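Local coordinates for protein endo-b-1,4-glucanase (Nasutitermes takasagoensis, PDB 1KS8) that probably catalyses the endohydrolysis of beta-1,4-glucosidic linkages in cellulose, lichenin and cereal beta-D-glucans, as a family 9 glycoside hydrolase, at residues Tyr52-Ala55 and Gly56-Val59; Ala81-Ser85 and Ala86-Asp90; Gly171-Ser174 and Asn175-Thr179; Glu236-Tyr239 and Asp240-Leu244; Gln278-Val281 and Asn282-Asn286. All blocks are in the same frame, centred on the assembly; numbering follows the deposited sequence.

All five contacts are local. Interaction 1 is wholly buried and is the polar one: a loop between helix 5-18 and strand 60-61, held by carboxylates, waters and an aromatic pair beside the predicted active-site residue E412. The other four are partly buried and lie on helices of this (alpha/alpha)6 fold. Interactions 2 and 4 are helix ends, each closed by a glycine of positive phi in a Schellman motif. Interactions 3 and 5 lie within helices 171-190 and 271-286, and both set a leucine against one face of a tyrosine four residues earlier. Helix 89-106, which starts in interaction 2, also packs on interaction 3. Interactions 4 and 5 are about 22 Å apart between centres.

Interaction 1: residues Tyr52-Ala55 and Gly56-Val59; sequences YFDA and GDFV
The edge of the F58 ring points into the face of the F53 ring, an edge-to-face pair with planes at 68°. F58 CD2 stands over the centre of the F53 ring, 3.7 Å from F53 CD2. Replacing F53 by alanine is likely to take away the face that the F58 edge rests on and open a gap beside F58 CD2. One backbone bond and one bond from backbone to side chain close the loop. D54 N gives a hydrogen bond to V59 O at 2.9 Å, and A55 N gives one to D57 OD1 at 3.0 Å. D57 has CG between its backbone N and carbonyl carbon (chi1 58°), which turns the carboxylate back over the chain to receive A55 N. This irregular loop leads into strand 60-61 of the family 9 catalytic domain, and the side chain of A55 lies about 3 Å from that of E412, a predicted active-site residue. Water adds two bridges. One water lies 2.7 Å from both D54 OD2 and D57 OD2 and bridges the two side chains. Another joins A55 O to D57 O. Further out, Y206 OH bonds to D54 OD2 and H124 NE2 to D57 OD2, while R361 and R137 bond to the carbonyls of G56 and F58.

Interaction 2: residues Ala81-Ser85 and Ala86-Asp90; sequences AGYSS and AGALD
Y83 lays its side chain along the turn that joins helix 80-85 to helix 89-106. Its CB sits 4.0 Å from L89 CA and 4.3 Å from L89 CD1. CG is anti to the carbonyl carbon (chi1 -83°), and this carries the ring past the start of the next helix. CD1 then meets A88 O at 3.4 Å, with the carbonyl oxygen at the ring edge and near its plane. The same CD1 touches A88 CB more loosely, at 4.3 Å. At the tip, the OH leaves both segments and is hydrogen-bonded to Q422 of helix 415-430. The side chain also touches L9 of helix 5-18 and L76 of helix 62-78.

The Y83 carbonyl also takes part. Its oxygen accepts A88 N at 2.8 Å. A86 N bonds to G82 O at 3.2 Å and only weakly to Y83 O. G87 N bonds to S84 O at 2.9 Å. These bonds back into the last turn, with G87 at positive phi, make a Schellman motif. A88 follows at once as the N-cap residue of helix 89-106. On the outer side, S84 OG lies 3.6 Å from L89 CD2. A86 O is taken up by R10 NE.

The chemistry is divided. Backbone bonds take up the G82, Y83 and S84 carbonyls and fix the turn. The Y83 ring and A88 CB give the corner an apolar inner side, with L89 CD1 near Y83 CB. With no CB, G87 takes the positive phi easily.

Interaction 3: residues Gly171-Ser174 and Asn175-Thr179; sequences GTYS and NNLLT
Y173 overlaps L177 one turn further along the helix. The leucine lies over one face of the ring and is offset toward its rim. L177 CG is 4.0 Å from the centroid of the Y173 ring and 15° off the ring normal, a CH-pi contact. The two methyl groups spread over different parts of the ring. L177 CD1 touches Y173 CE2 at 3.5 Å, and L177 CD2 reaches toward the phenol end, 3.7 Å from Y173 CZ. The Y173 ring is laid alongside the next turn by a first torsion that sets CG across from N (chi1 -173°). The L177 branch is brought back over it by a chi1 of -71°, with CG beside its own N.

The backbone beneath is regular alpha helix. L177 N bonds to Y173 O at 2.8 Å, so the two residues are joined by main chain as well as side chain. N175, N176 and L178 make the matching bonds to G171, T172 and S174. The amide of N176 lies close by, with ND2 4.4 Å from Y173 CD1.

The polar ends are held from outside the segment. Y173 OH is hydrogen-bonded to T100 OG1, and S174 OG bonds to S163 O. The Y173 ring itself takes a cation-pi contact from K97 and an edge-to-face contact with F166.

Three helices surround this opening turn of helix 171-190. Y173 and N176 meet I104 of helix 89-106. L177 fits against L159, A162 and S163 of helix 149-165. L178 turns to helix 212-226, where it meets L222, A225 and T226.

Interaction 4: residues Glu236-Tyr239 and Asp240-Leu244; sequences ESLY and DEFGL
L244 CB lies over one face of the Y239 ring, 3.7 Å from its centroid and 18° off the normal, a CH-pi contact. L244 CD2 touches the same ring at Y239 CD2, also at 3.7 Å. The Y239 CG is anti to its N (chi1 -178°), which swings the ring to where the chain returns after the turn. L238 and F242 lie side by side and point the same way, with L238 CD1 3.3 Å from F242 CZ.

The backbone bonds show how the helix stops. D240, E241 and F242 donate to E236, S237 and L238 in the helical pattern. Then G243 takes positive phi. L244 N bonds to Y239 O at 3.1 Å, in the carbonyl plane, and G243 N bonds to D240 O at 3.0 Å. This is a Schellman motif, with G243 as the C-prime residue closing helix 229-241.

Polar ends find partners outside the segments. E236 OE2 forms a salt bridge with K270 and a hydrogen bond with Y273 OH. Y239 OH bonds to Q261 OE1. L244 also packs on V216 of helix 212-226, and its side chain is about 4 Å from that of D213, which binds calcium in another structure of this protein.

Interaction 5: residues Gln278-Val281 and Asn282-Asn286; sequences QSYV and NYLIN
Y280 and L284 are brought together by different first torsions. In Y280, CG is anti to the backbone N (chi1 175°), and the ring lies along the helix toward its next turn. In L284, CG is anti to the carbonyl carbon (chi1 -68°), and the branch leans back over the ring. L284 CG lies 4.1 Å from the Y280 ring centroid, offset toward the rim of one face, a CH-pi contact. L284 CD1 touches Y280 CE2 at 3.5 Å. With a serine in place of Y280, L284 CG and CD1 would probably lose the ring face they rest on, and a gap would open there.

V281 and I285 run side by side in the same direction, with V281 CG1 3.9 Å from I285 CD1. Q278 and N282 form the more polar pair. Their amide planes are 51° apart, and N282 OD1 sits against Q278 CG at 3.1 Å. The main chain is regular. I285 N bonds to V281 O at 3.0 Å, and N282, Y283 and L284 bond likewise to the residues four before them.

Helix 271-286 ends here, against two others. V281, L284 and I285 pack on M314 of helix 303-319, where L284 also meets A310. Past the helix end, K290 NZ bonds to the carbonyls of L284 and I285. Q278, V281 and I285 touch Y327 of helix 324-341, and I285 reaches F330 there.

Interaction 1: residues Tyr52-Ala55 and Gly56-Val59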
loop_
_atom_site.group_PDB
_atom_site.type_symbol
_atom_site.label_atom_id
_atom_site.label_comp_id
_atom_site.label_asym_id
_atom_site.label_seq_id
_atom_site.Cartn_x
_atom_site.Cartn_y
_atom_site.Cartn_z
ATOM N N TYR A 52 -3.701 -8.001 6.201
ATOM C CA TYR A 52 -3.796 -8.321 4.782
ATOM C C TYR A 52 -2.725 -9.274 4.281
ATOM O O TYR A 52 -1.563 -9.187 4.682
ATOM C CB TYR A 52 -3.663 -7.055 3.933
ATOM C CG TYR A 52 -4.808 -6.084 4.013
ATOM C CD1 TYR A 52 -6.039 -6.386 3.439
ATOM C CD2 TYR A 52 -4.651 -4.844 4.626
ATOM C CE1 TYR A 52 -7.086 -5.479 3.466
ATOM C CE2 TYR A 52 -5.694 -3.923 4.660
ATOM C CZ TYR A 52 -6.909 -4.250 4.076
ATOM O OH TYR A 52 -7.948 -3.351 4.089
ATOM N N PHE A 53 -3.127 -10.181 3.400
ATOM C CA PHE A 53 -2.174 -11.070 2.754
ATOM C C PHE A 53 -1.484 -10.082 1.817
ATOM O O PHE A 53 -2.130 -9.181 1.269
ATOM C CB PHE A 53 -2.901 -12.155 1.963
ATOM C CG PHE A 53 -3.557 -13.196 2.829
ATOM C CD1 PHE A 53 -2.831 -13.858 3.814
ATOM C CD2 PHE A 53 -4.888 -13.545 2.630
ATOM C CE1 PHE A 53 -3.417 -14.860 4.587
ATOM C CE2 PHE A 53 -5.484 -14.547 3.397
ATOM C CZ PHE A 53 -4.746 -15.205 4.374
ATOM N N ASP A 54 -0.184 -10.240 1.617
ATOM C CA ASP A 54 0.556 -9.283 0.805
ATOM C C ASP A 54 0.205 -9.149 -0.666
ATOM O O ASP A 54 -0.083 -8.052 -1.146
ATOM C CB ASP A 54 2.054 -9.556 0.913
ATOM C CG ASP A 54 2.879 -8.532 0.164
ATOM O OD1 ASP A 54 2.845 -7.344 0.551
ATOM O OD2 ASP A 54 3.552 -8.910 -0.819
ATOM N N ALA A 55 0.232 -10.266 -1.380
ATOM C CA ALA A 55 -0.012 -10.230 -2.811
ATOM C C ALA A 55 -0.826 -11.430 -3.268
ATOM O O ALA A 55 -1.973 -11.588 -2.864
ATOM C CB ALA A 55 1.330 -10.185 -3.533
ATOM N N GLY A 56 -0.241 -12.261 -4.127
ATOM C CA GLY A 56 -0.939 -13.450 -4.590
ATOM C C GLY A 56 -0.661 -14.617 -3.659
ATOM O O GLY A 56 -1.151 -15.732 -3.876
ATOM N N ASP A 57 0.128 -14.338 -2.622
ATOM C CA ASP A 57 0.528 -15.307 -1.605
ATOM C C ASP A 57 -0.242 -15.070 -0.310
ATOM O O ASP A 57 -1.180 -14.274 -0.275
ATOM C CB ASP A 57 2.036 -15.186 -1.348
ATOM C CG ASP A 57 2.453 -13.783 -0.915
ATOM O OD1 ASP A 57 1.642 -12.837 -1.039
ATOM O OD2 ASP A 57 3.607 -13.619 -0.459
ATOM N N PHE A 58 0.161 -15.747 0.762
ATOM C CA PHE A 58 -0.534 -15.596 2.034
ATOM C C PHE A 58 0.362 -15.166 3.183
ATOM O O PHE A 58 0.015 -15.324 4.356
ATOM C CB PHE A 58 -1.297 -16.888 2.360
ATOM C CG PHE A 58 -2.301 -17.262 1.303
ATOM C CD1 PHE A 58 -2.242 -18.498 0.671
ATOM C CD2 PHE A 58 -3.270 -16.344 0.897
ATOM C CE1 PHE A 58 -3.132 -18.817 -0.358
ATOM C CE2 PHE A 58 -4.164 -16.650 -0.129
ATOM C CZ PHE A 58 -4.094 -17.889 -0.758
ATOM N N VAL A 59 1.517 -14.607 2.844
ATOM C CA VAL A 59 2.416 -14.101 3.867
ATOM C C VAL A 59 1.926 -12.706 4.234
ATOM O O VAL A 59 1.414 -11.968 3.387
ATOM C CB VAL A 59 3.870 -13.955 3.352
ATOM C CG1 VAL A 59 4.747 -13.344 4.435
ATOM C CG2 VAL A 59 4.422 -15.300 2.935
HETATM O O HOH W 1 4.608 -11.332 -1.498
HETATM O O HOH W 2 -3.528 -13.250 -1.313
#

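Interaction 2: residues Ala81-Ser85 and Ala86-Asp90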
loop_
_atom_site.group_PDB
_atom_site.type_symbol
_atom_site.label_atom_id
_atom_site.label_comp_id
_atom_site.label_asym_id
_atom_site.label_seq_id
_atom_site.Cartn_x
_atom_site.Cartn_y
_atom_site.Cartn_z
ATOM N N ALA A 81 -13.767 13.625 0.376
ATOM C CA ALA A 81 -14.921 13.937 -0.458
ATOM C C ALA A 81 -15.058 12.944 -1.606
ATOM O O ALA A 81 -16.165 12.652 -2.054
ATOM C CB ALA A 81 -14.805 15.355 -1.004
ATOM N N GLY A 82 -13.928 12.431 -2.084
ATOM C CA GLY A 82 -13.953 11.470 -3.173
ATOM C C GLY A 82 -14.622 10.188 -2.726
ATOM O O GLY A 82 -15.437 9.615 -3.446
ATOM N N TYR A 83 -14.267 9.733 -1.529
ATOM C CA TYR A 83 -14.855 8.525 -0.971
ATOM C C TYR A 83 -16.343 8.748 -0.722
ATOM O O TYR A 83 -17.166 7.893 -1.041
ATOM C CB TYR A 83 -14.159 8.157 0.343
ATOM C CG TYR A 83 -12.869 7.386 0.165
ATOM C CD1 TYR A 83 -12.876 5.995 0.090
ATOM C CD2 TYR A 83 -11.644 8.046 0.078
ATOM C CE1 TYR A 83 -11.692 5.278 -0.061
ATOM C CE2 TYR A 83 -10.455 7.335 -0.076
ATOM C CZ TYR A 83 -10.487 5.953 -0.142
ATOM O OH TYR A 83 -9.315 5.238 -0.271
ATOM N N SER A 84 -16.691 9.900 -0.155
ATOM C CA SER A 84 -18.090 10.200 0.126
ATOM C C SER A 84 -18.931 10.263 -1.143
ATOM O O SER A 84 -20.044 9.739 -1.181
ATOM C CB SER A 84 -18.207 11.519 0.891
ATOM O OG SER A 84 -17.750 11.363 2.223
ATOM N N SER A 85 -18.402 10.900 -2.182
ATOM C CA SER A 85 -19.125 11.011 -3.443
ATOM C C SER A 85 -19.364 9.642 -4.066
ATOM O O SER A 85 -20.339 9.440 -4.793
ATOM C CB SER A 85 -18.353 11.894 -4.427
ATOM O OG SER A 85 -18.349 13.244 -3.999
ATOM N N ALA A 86 -18.470 8.701 -3.779
ATOM C CA ALA A 86 -18.589 7.352 -4.316
ATOM C C ALA A 86 -19.382 6.454 -3.372
ATOM O O ALA A 86 -19.559 5.266 -3.643
ATOM C CB ALA A 86 -17.202 6.762 -4.551
ATOM N N GLY A 87 -19.864 7.028 -2.271
ATOM C CA GLY A 87 -20.614 6.256 -1.295
ATOM C C GLY A 87 -19.740 5.159 -0.721
ATOM O O GLY A 87 -20.218 4.076 -0.388
ATOM N N ALA A 88 -18.450 5.453 -0.591
ATOM C CA ALA A 88 -17.487 4.481 -0.090
ATOM C C ALA A 88 -16.692 4.947 1.127
ATOM O O ALA A 88 -15.623 4.407 1.413
ATOM C CB ALA A 88 -16.529 4.098 -1.214
ATOM N N LEU A 89 -17.203 5.939 1.848
ATOM C CA LEU A 89 -16.496 6.436 3.025
ATOM C C LEU A 89 -16.369 5.363 4.104
ATOM O O LEU A 89 -15.287 5.146 4.645
ATOM C CB LEU A 89 -17.207 7.665 3.598
ATOM C CG LEU A 89 -16.566 8.300 4.836
ATOM C CD1 LEU A 89 -15.132 8.706 4.533
ATOM C CD2 LEU A 89 -17.381 9.513 5.264
ATOM N N ASP A 90 -17.472 4.691 4.424
ATOM C CA ASP A 90 -17.432 3.646 5.440
ATOM C C ASP A 90 -16.462 2.533 5.047
ATOM O O ASP A 90 -15.635 2.104 5.854
ATOM C CB ASP A 90 -18.829 3.065 5.662
ATOM C CG ASP A 90 -19.757 4.032 6.368
ATOM O OD1 ASP A 90 -20.952 3.703 6.518
ATOM O OD2 ASP A 90 -19.290 5.118 6.777
#

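Interaction 3: residues Gly171-Ser174 and Asn175-Thr179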
loop_
_atom_site.group_PDB
_atom_site.type_symbol
_atom_site.label_atom_id
_atom_site.label_comp_id
_atom_site.label_asym_id
_atom_site.label_seq_id
_atom_site.Cartn_x
_atom_site.Cartn_y
_atom_site.Cartn_z
ATOM N N GLY A 171 -13.463 8.397 18.287
ATOM C CA GLY A 171 -12.434 9.017 19.102
ATOM C C GLY A 171 -11.648 8.058 19.972
ATOM O O GLY A 171 -10.439 8.213 20.134
ATOM N N THR A 172 -12.328 7.068 20.541
ATOM C CA THR A 172 -11.666 6.094 21.397
ATOM C C THR A 172 -10.626 5.310 20.604
ATOM O O THR A 172 -9.495 5.134 21.056
ATOM C CB THR A 172 -12.684 5.114 22.014
ATOM O OG1 THR A 172 -13.621 5.844 22.817
ATOM C CG2 THR A 172 -11.974 4.087 22.885
ATOM N N TYR A 173 -11.005 4.853 19.416
ATOM C CA TYR A 173 -10.080 4.100 18.580
ATOM C C TYR A 173 -8.945 5.021 18.145
ATOM O O TYR A 173 -7.783 4.620 18.114
ATOM C CB TYR A 173 -10.807 3.542 17.355
ATOM C CG TYR A 173 -9.966 2.602 16.520
ATOM C CD1 TYR A 173 -9.379 1.470 17.088
ATOM C CD2 TYR A 173 -9.757 2.844 15.164
ATOM C CE1 TYR A 173 -8.605 0.599 16.323
ATOM C CE2 TYR A 173 -8.984 1.979 14.390
ATOM C CZ TYR A 173 -8.413 0.863 14.977
ATOM O OH TYR A 173 -7.651 0.007 14.216
ATOM N N SER A 174 -9.289 6.263 17.822
ATOM C CA SER A 174 -8.295 7.241 17.404
ATOM C C SER A 174 -7.223 7.406 18.479
ATOM O O SER A 174 -6.031 7.424 18.178
ATOM C CB SER A 174 -8.971 8.587 17.129
ATOM O OG SER A 174 -8.018 9.582 16.813
ATOM N N ASN A 175 -7.651 7.524 19.733
ATOM C CA ASN A 175 -6.719 7.680 20.846
ATOM C C ASN A 175 -5.808 6.463 20.971
ATOM O O ASN A 175 -4.609 6.593 21.209
ATOM C CB ASN A 175 -7.482 7.878 22.159
ATOM C CG ASN A 175 -8.168 9.229 22.244
ATOM O OD1 ASN A 175 -8.936 9.487 23.171
ATOM N ND2 ASN A 175 -7.889 10.099 21.280
ATOM N N ASN A 176 -6.392 5.280 20.816
ATOM C CA ASN A 176 -5.642 4.035 20.910
ATOM C C ASN A 176 -4.596 3.968 19.802
ATOM O O ASN A 176 -3.444 3.615 20.043
ATOM C CB ASN A 176 -6.603 2.846 20.822
ATOM C CG ASN A 176 -5.898 1.513 20.944
ATOM O OD1 ASN A 176 -4.966 1.361 21.735
ATOM N ND2 ASN A 176 -6.352 0.531 20.175
ATOM N N LEU A 177 -5.003 4.317 18.588
ATOM C CA LEU A 177 -4.096 4.317 17.445
ATOM C C LEU A 177 -2.901 5.226 17.713
ATOM O O LEU A 177 -1.752 4.855 17.471
ATOM C CB LEU A 177 -4.827 4.812 16.196
ATOM C CG LEU A 177 -5.882 3.895 15.572
ATOM C CD1 LEU A 177 -6.695 4.677 14.554
ATOM C CD2 LEU A 177 -5.205 2.699 14.918
ATOM N N LEU A 178 -3.180 6.426 18.214
ATOM C CA LEU A 178 -2.130 7.397 18.493
ATOM C C LEU A 178 -1.157 6.930 19.570
ATOM O O LEU A 178 0.044 7.174 19.469
ATOM C CB LEU A 178 -2.750 8.738 18.892
ATOM C CG LEU A 178 -1.790 9.929 18.954
ATOM C CD1 LEU A 178 -1.120 10.130 17.601
ATOM C CD2 LEU A 178 -2.562 11.176 19.354
ATOM N N THR A 179 -1.668 6.262 20.602
ATOM C CA THR A 179 -0.803 5.768 21.670
ATOM C C THR A 179 0.226 4.808 21.081
ATOM O O THR A 179 1.422 4.917 21.347
ATOM C CB THR A 179 -1.616 5.039 22.762
ATOM O OG1 THR A 179 -2.454 5.985 23.439
ATOM C CG2 THR A 179 -0.689 4.377 23.774
#

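Interaction 4: residues Glu236-Tyr239 and Asp240-Leu244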
loop_
_atom_site.group_PDB
_atom_site.type_symbol
_atom_site.label_atom_id
_atom_site.label_comp_id
_atom_site.label_asym_id
_atom_site.label_seq_id
_atom_site.Cartn_x
_atom_site.Cartn_y
_atom_site.Cartn_z
ATOM N N GLU A 236 12.039 17.747 10.721
ATOM C CA GLU A 236 12.878 18.668 9.964
ATOM C C GLU A 236 14.361 18.540 10.286
ATOM O O GLU A 236 15.203 18.693 9.403
ATOM C CB GLU A 236 12.407 20.108 10.178
ATOM C CG GLU A 236 11.002 20.357 9.646
ATOM C CD GLU A 236 10.682 21.828 9.486
ATOM O OE1 GLU A 236 10.511 22.521 10.509
ATOM O OE2 GLU A 236 10.610 22.289 8.328
ATOM N N SER A 237 14.683 18.254 11.543
ATOM C CA SER A 237 16.077 18.091 11.937
ATOM C C SER A 237 16.670 16.869 11.239
ATOM O O SER A 237 17.769 16.930 10.693
ATOM C CB SER A 237 16.189 17.926 13.456
ATOM O OG SER A 237 15.834 19.124 14.127
ATOM N N LEU A 238 15.934 15.760 11.255
ATOM C CA LEU A 238 16.406 14.539 10.616
ATOM C C LEU A 238 16.432 14.700 9.098
ATOM O O LEU A 238 17.313 14.166 8.427
ATOM C CB LEU A 238 15.517 13.351 11.009
ATOM C CG LEU A 238 15.711 12.753 12.412
ATOM C CD1 LEU A 238 17.135 12.250 12.552
ATOM C CD2 LEU A 238 15.426 13.782 13.484
ATOM N N TYR A 239 15.469 15.442 8.560
ATOM C CA TYR A 239 15.410 15.673 7.120
ATOM C C TYR A 239 16.709 16.336 6.666
ATOM O O TYR A 239 17.290 15.956 5.649
ATOM C CB TYR A 239 14.209 16.563 6.772
ATOM C CG TYR A 239 14.031 16.833 5.289
ATOM C CD1 TYR A 239 14.831 17.767 4.625
ATOM C CD2 TYR A 239 13.072 16.146 4.547
ATOM C CE1 TYR A 239 14.677 18.007 3.260
ATOM C CE2 TYR A 239 12.911 16.378 3.182
ATOM C CZ TYR A 239 13.717 17.308 2.545
ATOM O OH TYR A 239 13.564 17.536 1.194
ATOM N N ASP A 240 17.161 17.327 7.431
ATOM C CA ASP A 240 18.394 18.037 7.109
ATOM C C ASP A 240 19.617 17.172 7.392
ATOM O O ASP A 240 20.540 17.111 6.584
ATOM C CB ASP A 240 18.499 19.337 7.914
ATOM C CG ASP A 240 17.411 20.332 7.565
ATOM O OD1 ASP A 240 16.931 20.312 6.412
ATOM O OD2 ASP A 240 17.049 21.148 8.438
ATOM N N GLU A 241 19.618 16.503 8.543
ATOM C CA GLU A 241 20.734 15.645 8.932
ATOM C C GLU A 241 21.000 14.575 7.879
ATOM O O GLU A 241 22.143 14.348 7.476
ATOM C CB GLU A 241 20.437 14.959 10.270
ATOM C CG GLU A 241 21.618 14.184 10.843
ATOM C CD GLU A 241 21.231 13.277 11.998
ATOM O OE1 GLU A 241 20.427 13.702 12.854
ATOM O OE2 GLU A 241 21.743 12.139 12.056
ATOM N N PHE A 242 19.931 13.922 7.438
ATOM C CA PHE A 242 20.020 12.856 6.448
ATOM C C PHE A 242 20.125 13.384 5.016
ATOM O O PHE A 242 20.385 12.623 4.085
ATOM C CB PHE A 242 18.799 11.940 6.578
ATOM C CG PHE A 242 18.655 11.296 7.935
ATOM C CD1 PHE A 242 17.412 10.853 8.374
ATOM C CD2 PHE A 242 19.761 11.110 8.760
ATOM C CE1 PHE A 242 17.269 10.233 9.616
ATOM C CE2 PHE A 242 19.629 10.490 10.004
ATOM C CZ PHE A 242 18.382 10.051 10.432
ATOM N N GLY A 243 19.916 14.687 4.844
ATOM C CA GLY A 243 19.994 15.289 3.524
ATOM C C GLY A 243 18.997 14.728 2.523
ATOM O O GLY A 243 19.342 14.475 1.369
ATOM N N LEU A 244 17.755 14.541 2.959
ATOM C CA LEU A 244 16.715 13.999 2.090
ATOM C C LEU A 244 16.469 14.800 0.816
ATOM O O LEU A 244 15.975 14.258 -0.171
ATOM C CB LEU A 244 15.400 13.862 2.860
ATOM C CG LEU A 244 15.138 12.520 3.550
ATOM C CD1 LEU A 244 16.249 12.211 4.533
ATOM C CD2 LEU A 244 13.793 12.571 4.257
#

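Interaction 5: residues Gln278-Val281 and Asn282-Asn286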
loop_
_atom_site.group_PDB
_atom_site.type_symbol
_atom_site.label_atom_id
_atom_site.label_comp_id
_atom_site.label_asym_id
_atom_site.label_seq_id
_atom_site.Cartn_x
_atom_site.Cartn_y
_atom_site.Cartn_z
ATOM N N GLN A 278 8.230 20.201 -6.994
ATOM C CA GLN A 278 8.050 20.684 -8.364
ATOM C C GLN A 278 9.131 20.138 -9.286
ATOM O O GLN A 278 8.857 19.738 -10.417
ATOM C CB GLN A 278 8.089 22.220 -8.421
ATOM C CG GLN A 278 8.464 22.760 -9.814
ATOM C CD GLN A 278 8.584 24.276 -9.886
ATOM O OE1 GLN A 278 9.265 24.811 -10.767
ATOM N NE2 GLN A 278 7.916 24.975 -8.975
ATOM N N SER A 279 10.368 20.139 -8.804
ATOM C CA SER A 279 11.484 19.648 -9.597
ATOM C C SER A 279 11.270 18.191 -9.991
ATOM O O SER A 279 11.505 17.807 -11.137
ATOM C CB SER A 279 12.787 19.782 -8.811
ATOM O OG SER A 279 13.887 19.324 -9.576
ATOM N N TYR A 280 10.818 17.385 -9.035
ATOM C CA TYR A 280 10.578 15.969 -9.288
ATOM C C TYR A 280 9.425 15.750 -10.262
ATOM O O TYR A 280 9.554 14.999 -11.230
ATOM C CB TYR A 280 10.282 15.240 -7.974
ATOM C CG TYR A 280 9.913 13.784 -8.161
ATOM C CD1 TYR A 280 10.825 12.877 -8.698
ATOM C CD2 TYR A 280 8.645 13.319 -7.814
ATOM C CE1 TYR A 280 10.481 11.535 -8.889
ATOM C CE2 TYR A 280 8.291 11.981 -8.001
ATOM C CZ TYR A 280 9.213 11.099 -8.539
ATOM O OH TYR A 280 8.863 9.782 -8.741
ATOM N N VAL A 281 8.294 16.399 -10.004
ATOM C CA VAL A 281 7.138 16.245 -10.877
ATOM C C VAL A 281 7.437 16.721 -12.293
ATOM O O VAL A 281 7.098 16.040 -13.262
ATOM C CB VAL A 281 5.913 17.004 -10.323
ATOM C CG1 VAL A 281 4.763 16.928 -11.320
ATOM C CG2 VAL A 281 5.484 16.394 -8.991
ATOM N N ASN A 282 8.074 17.882 -12.418
ATOM C CA ASN A 282 8.407 18.415 -13.735
ATOM C C ASN A 282 9.292 17.427 -14.479
ATOM O O ASN A 282 9.136 17.226 -15.683
ATOM C CB ASN A 282 9.118 19.765 -13.604
ATOM C CG ASN A 282 8.185 20.877 -13.150
ATOM O OD1 ASN A 282 8.631 21.974 -12.804
ATOM N ND2 ASN A 282 6.885 20.602 -13.155
ATOM N N TYR A 283 10.219 16.806 -13.756
ATOM C CA TYR A 283 11.111 15.821 -14.351
ATOM C C TYR A 283 10.321 14.636 -14.899
ATOM O O TYR A 283 10.566 14.175 -16.013
ATOM C CB TYR A 283 12.119 15.308 -13.322
ATOM C CG TYR A 283 12.875 14.102 -13.822
ATOM C CD1 TYR A 283 13.824 14.225 -14.835
ATOM C CD2 TYR A 283 12.582 12.826 -13.343
ATOM C CE1 TYR A 283 14.457 13.109 -15.366
ATOM C CE2 TYR A 283 13.210 11.700 -13.867
ATOM C CZ TYR A 283 14.142 11.849 -14.879
ATOM O OH TYR A 283 14.745 10.740 -15.423
ATOM N N LEU A 284 9.380 14.131 -14.106
ATOM C CA LEU A 284 8.570 13.001 -14.540
ATOM C C LEU A 284 7.788 13.333 -15.804
ATOM O O LEU A 284 7.782 12.562 -16.761
ATOM C CB LEU A 284 7.589 12.586 -13.439
ATOM C CG LEU A 284 8.160 11.962 -12.165
ATOM C CD1 LEU A 284 7.016 11.666 -11.206
ATOM C CD2 LEU A 284 8.926 10.681 -12.501
ATOM N N ILE A 285 7.127 14.484 -15.799
ATOM C CA ILE A 285 6.324 14.910 -16.937
ATOM C C ILE A 285 7.143 15.178 -18.195
ATOM O O ILE A 285 6.799 14.717 -19.285
ATOM C CB ILE A 285 5.523 16.189 -16.593
ATOM C CG1 ILE A 285 4.526 15.879 -15.474
ATOM C CG2 ILE A 285 4.810 16.720 -17.833
ATOM C CD1 ILE A 285 3.691 17.063 -15.033
ATOM N N ASN A 286 8.241 15.905 -18.031
ATOM C CA ASN A 286 9.084 16.285 -19.156
ATOM C C ASN A 286 10.160 15.307 -19.610
ATOM O O ASN A 286 10.430 15.209 -20.807
ATOM C CB ASN A 286 9.764 17.628 -18.852
ATOM C CG ASN A 286 8.778 18.767 -18.690
ATOM O OD1 ASN A 286 9.058 19.749 -18.000
ATOM N ND2 ASN A 286 7.628 18.654 -19.340
#